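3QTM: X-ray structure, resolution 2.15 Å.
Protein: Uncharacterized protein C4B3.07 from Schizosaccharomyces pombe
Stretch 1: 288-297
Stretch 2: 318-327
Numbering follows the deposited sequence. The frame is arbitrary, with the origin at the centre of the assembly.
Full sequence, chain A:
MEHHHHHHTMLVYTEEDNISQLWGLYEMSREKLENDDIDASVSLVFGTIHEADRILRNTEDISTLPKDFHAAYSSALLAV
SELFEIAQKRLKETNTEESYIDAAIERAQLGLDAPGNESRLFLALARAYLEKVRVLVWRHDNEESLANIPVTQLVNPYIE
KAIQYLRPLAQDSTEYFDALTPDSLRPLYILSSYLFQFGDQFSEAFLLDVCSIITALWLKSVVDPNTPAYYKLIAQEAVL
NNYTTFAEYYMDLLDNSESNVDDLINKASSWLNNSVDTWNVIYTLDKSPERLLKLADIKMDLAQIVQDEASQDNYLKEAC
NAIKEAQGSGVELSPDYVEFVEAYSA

Stretch 1, residues 288-297: SPERLLKLAD
Stretch 2 318-327: EACNAIKEAQ

The contact joins two segments of one chain, 288-297 and 318-327, running nearly antiparallel: the axes of helices 292-297 and 318-327 cross at -162° and approach to 8.2 Å. The second stretch is helical throughout, with phi/psi near -61/-45 and i to i+4 bonds such as Ala 326 N to Ala 322 O at 2.9 Å. The first opens with Ser 288 extended (-141/137), after which Pro 289 to Arg 291 take helical phi/psi. Its early bonds are i to i+3, as in Leu 292 N to Pro 289 O at 3.1 Å; Ala 296 N to Leu 292 O, 2.9 Å, has the regular i to i+4 spacing.

Register follows from the nearest CA atoms: Pro 289 CA to Ala 326 CA, 5.1 Å; Leu 292 CA to Ala 322 CA, 5.3 Å; Leu 293 CA to Ile 323 CA, 5.9 Å; and Ala 296 CA to Ala 319 CA, 4.1 Å. The close spacing is compatible with the methyl side chains of Ala 319, Ala 322, Ala 326 and Ala 296. These lie against backbone as well as side chains: Ala 322 CB is 3.6 Å from Leu 292 O, Ala 319 CB is 3.7 Å from Ala 296 O, and Ala 326 CB is 3.8 Å from Pro 289 O.

Leu 292 is buried and points toward the partner. Its CB lies 4.2 Å from both Ala 322 CB and Ala 326 CB, so it sits over successive turns. With chi1 m (-69°) and chi2 t (157°), CD1 reaches Glu 325 CD at 3.5 Å. Glu 325 itself is extended, t for chi1 and chi2, its CA-to-CB bond pointing sideways.

Leu 293 starts sideways, but its m,t rotamer (-57°, -179°) brings the end nearer: CD2 is 4.0 Å from Ala 326 CB and 4.3 Å from Ile 323 CG1. Ile 323, also m,t (-61°, 177°), packs CG1 against Ala 296 CB at 3.6 Å. Leu 295 differs, being t,p (169°, 55°); this brings CD2 within 4.4 Å of Ala 322 CB.

No hydrogen bond crosses between the stretches; they bury 418 Å² in total through predominantly apolar packing. Some polar side chains bond outside the contact. Ser 288 OG donates to Glu 290 OE1 at 2.9 Å, with Glu 290 at chi1 p (84°) and chi2 m (-74°), its CA-to-CB bond pointing away. Arg 291 (m,t,t, chi4 -76°) also points away, and its guanidinium bonds elsewhere in the structure.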

# COMPACT_ATOMS: atom_id res chain seq x y z
N SER A 288 -7.88 21.34 -5.93
CA SER A 288 -6.72 22.21 -6.07
C SER A 288 -6.33 22.26 -7.54
O SER A 288 -6.32 21.23 -8.22
CB SER A 288 -5.56 21.70 -5.22
OG SER A 288 -4.78 22.78 -4.74
N PRO A 289 -6.00 23.46 -8.04
CA PRO A 289 -5.88 23.69 -9.48
C PRO A 289 -4.78 22.86 -10.13
O PRO A 289 -4.92 22.49 -11.29
CB PRO A 289 -5.52 25.18 -9.59
CG PRO A 289 -5.80 25.77 -8.25
CD PRO A 289 -5.66 24.66 -7.25
N GLU A 290 -3.71 22.56 -9.40
CA GLU A 290 -2.61 21.83 -10.00
C GLU A 290 -3.01 20.38 -10.35
O GLU A 290 -2.39 19.74 -11.19
CB GLU A 290 -1.35 21.87 -9.12
CG GLU A 290 -1.31 20.83 -8.01
CD GLU A 290 -2.25 21.15 -6.85
OE1 GLU A 290 -2.79 22.28 -6.78
OE2 GLU A 290 -2.44 20.26 -5.98
N ARG A 291 -4.05 19.88 -9.70
CA ARG A 291 -4.55 18.55 -10.00
C ARG A 291 -5.03 18.43 -11.45
O ARG A 291 -4.97 17.36 -12.05
CB ARG A 291 -5.66 18.16 -9.02
CG ARG A 291 -5.15 17.96 -7.58
CD ARG A 291 -6.20 17.26 -6.73
NE ARG A 291 -5.77 17.12 -5.34
CZ ARG A 291 -4.87 16.24 -4.92
NH1 ARG A 291 -4.29 15.40 -5.77
NH2 ARG A 291 -4.55 16.20 -3.63
N LEU A 292 -5.50 19.55 -12.01
CA LEU A 292 -6.02 19.54 -13.38
C LEU A 292 -4.98 19.03 -14.39
O LEU A 292 -5.33 18.44 -15.40
CB LEU A 292 -6.56 20.92 -13.77
CG LEU A 292 -7.83 21.32 -13.01
CD1 LEU A 292 -8.01 22.82 -12.97
CD2 LEU A 292 -9.06 20.63 -13.59
N LEU A 293 -3.70 19.23 -14.09
CA LEU A 293 -2.65 18.70 -14.96
C LEU A 293 -2.63 17.16 -14.99
O LEU A 293 -2.33 16.58 -16.02
CB LEU A 293 -1.27 19.22 -14.56
CG LEU A 293 -1.14 20.75 -14.56
CD1 LEU A 293 0.29 21.15 -14.16
CD2 LEU A 293 -1.54 21.33 -15.92
N LYS A 294 -2.95 16.53 -13.87
CA LYS A 294 -3.07 15.07 -13.82
C LYS A 294 -4.23 14.58 -14.70
O LYS A 294 -4.12 13.58 -15.40
CB LYS A 294 -3.24 14.58 -12.39
CG LYS A 294 -3.44 13.07 -12.27
CD LYS A 294 -2.35 12.32 -13.03
CE LYS A 294 -2.35 10.84 -12.71
NZ LYS A 294 -2.02 10.62 -11.28
N LEU A 295 -5.34 15.31 -14.65
CA LEU A 295 -6.47 15.02 -15.53
C LEU A 295 -6.03 15.15 -16.98
O LEU A 295 -6.29 14.28 -17.81
CB LEU A 295 -7.65 15.95 -15.22
CG LEU A 295 -8.80 15.94 -16.24
CD1 LEU A 295 -9.36 14.53 -16.44
CD2 LEU A 295 -9.91 16.91 -15.83
N ALA A 296 -5.35 16.26 -17.28
CA ALA A 296 -4.85 16.51 -18.62
C ALA A 296 -4.00 15.34 -19.15
O ALA A 296 -4.17 14.93 -20.30
CB ALA A 296 -4.05 17.82 -18.65
N ASP A 297 -3.09 14.82 -18.32
CA ASP A 297 -2.23 13.71 -18.74
C ASP A 297 -3.02 12.45 -19.06
O ASP A 297 -2.72 11.74 -20.02
CB ASP A 297 -1.20 13.39 -17.67
CG ASP A 297 -0.25 14.54 -17.39
OD1 ASP A 297 -0.10 15.43 -18.26
OD2 ASP A 297 0.35 14.56 -16.29
N GLU A 318 -10.61 18.42 -23.80
CA GLU A 318 -10.65 18.28 -22.34
C GLU A 318 -9.28 18.53 -21.70
O GLU A 318 -9.18 19.22 -20.69
CB GLU A 318 -11.20 16.91 -21.93
CG GLU A 318 -12.70 16.75 -22.20
CD GLU A 318 -13.26 15.43 -21.70
OE1 GLU A 318 -12.73 14.37 -22.10
OE2 GLU A 318 -14.22 15.45 -20.90
N ALA A 319 -8.22 18.00 -22.30
CA ALA A 319 -6.87 18.24 -21.79
C ALA A 319 -6.51 19.72 -21.85
O ALA A 319 -5.95 20.29 -20.91
CB ALA A 319 -5.85 17.40 -22.54
N CYS A 320 -6.84 20.36 -22.97
CA CYS A 320 -6.51 21.76 -23.17
C CYS A 320 -7.23 22.67 -22.18
O CYS A 320 -6.63 23.60 -21.62
CB CYS A 320 -6.87 22.19 -24.59
SG CYS A 320 -6.21 23.79 -25.02
N ASN A 321 -8.51 22.41 -21.98
CA ASN A 321 -9.30 23.17 -21.02
C ASN A 321 -8.72 23.03 -19.62
O ASN A 321 -8.63 24.00 -18.87
CB ASN A 321 -10.76 22.69 -21.01
CG ASN A 321 -11.53 23.14 -22.24
OD1 ASN A 321 -11.08 24.00 -23.00
ND2 ASN A 321 -12.71 22.56 -22.43
N ALA A 322 -8.34 21.80 -19.27
CA ALA A 322 -7.80 21.51 -17.95
C ALA A 322 -6.53 22.32 -17.74
O ALA A 322 -6.38 23.01 -16.73
CB ALA A 322 -7.53 20.02 -17.80
N ILE A 323 -5.62 22.24 -18.71
CA ILE A 323 -4.36 22.97 -18.66
C ILE A 323 -4.56 24.49 -18.61
O ILE A 323 -3.95 25.17 -17.79
CB ILE A 323 -3.49 22.62 -19.88
CG1 ILE A 323 -3.15 21.13 -19.88
CG2 ILE A 323 -2.21 23.47 -19.90
CD1 ILE A 323 -2.35 20.68 -21.09
N LYS A 324 -5.43 25.01 -19.47
CA LYS A 324 -5.73 26.44 -19.47
C LYS A 324 -6.34 26.90 -18.14
O LYS A 324 -6.01 27.98 -17.64
CB LYS A 324 -6.68 26.81 -20.62
CG LYS A 324 -6.03 27.61 -21.74
CD LYS A 324 -7.07 28.37 -22.59
CE LYS A 324 -7.47 27.62 -23.87
NZ LYS A 324 -8.47 26.51 -23.67
N GLU A 325 -7.24 26.09 -17.59
CA GLU A 325 -7.84 26.43 -16.31
C GLU A 325 -6.82 26.39 -15.16
O GLU A 325 -6.87 27.20 -14.24
CB GLU A 325 -9.01 25.51 -16.00
CG GLU A 325 -9.67 25.82 -14.68
CD GLU A 325 -10.66 24.75 -14.24
OE1 GLU A 325 -10.96 23.85 -15.06
OE2 GLU A 325 -11.14 24.82 -13.09
N ALA A 326 -5.91 25.42 -15.21
CA ALA A 326 -4.84 25.34 -14.23
C ALA A 326 -4.01 26.62 -14.26
O ALA A 326 -3.81 27.26 -13.23
CB ALA A 326 -3.96 24.14 -14.52
N GLN A 327 -3.54 26.99 -15.45
CA GLN A 327 -2.71 28.18 -15.62
C GLN A 327 -3.46 29.46 -15.21
O GLN A 327 -2.89 30.34 -14.55
CB GLN A 327 -2.21 28.29 -17.07
CG GLN A 327 -1.28 29.47 -17.34
CD GLN A 327 -1.01 29.66 -18.83
OE1 GLN A 327 -1.95 29.73 -19.64
NE2 GLN A 327 0.26 29.75 -19.20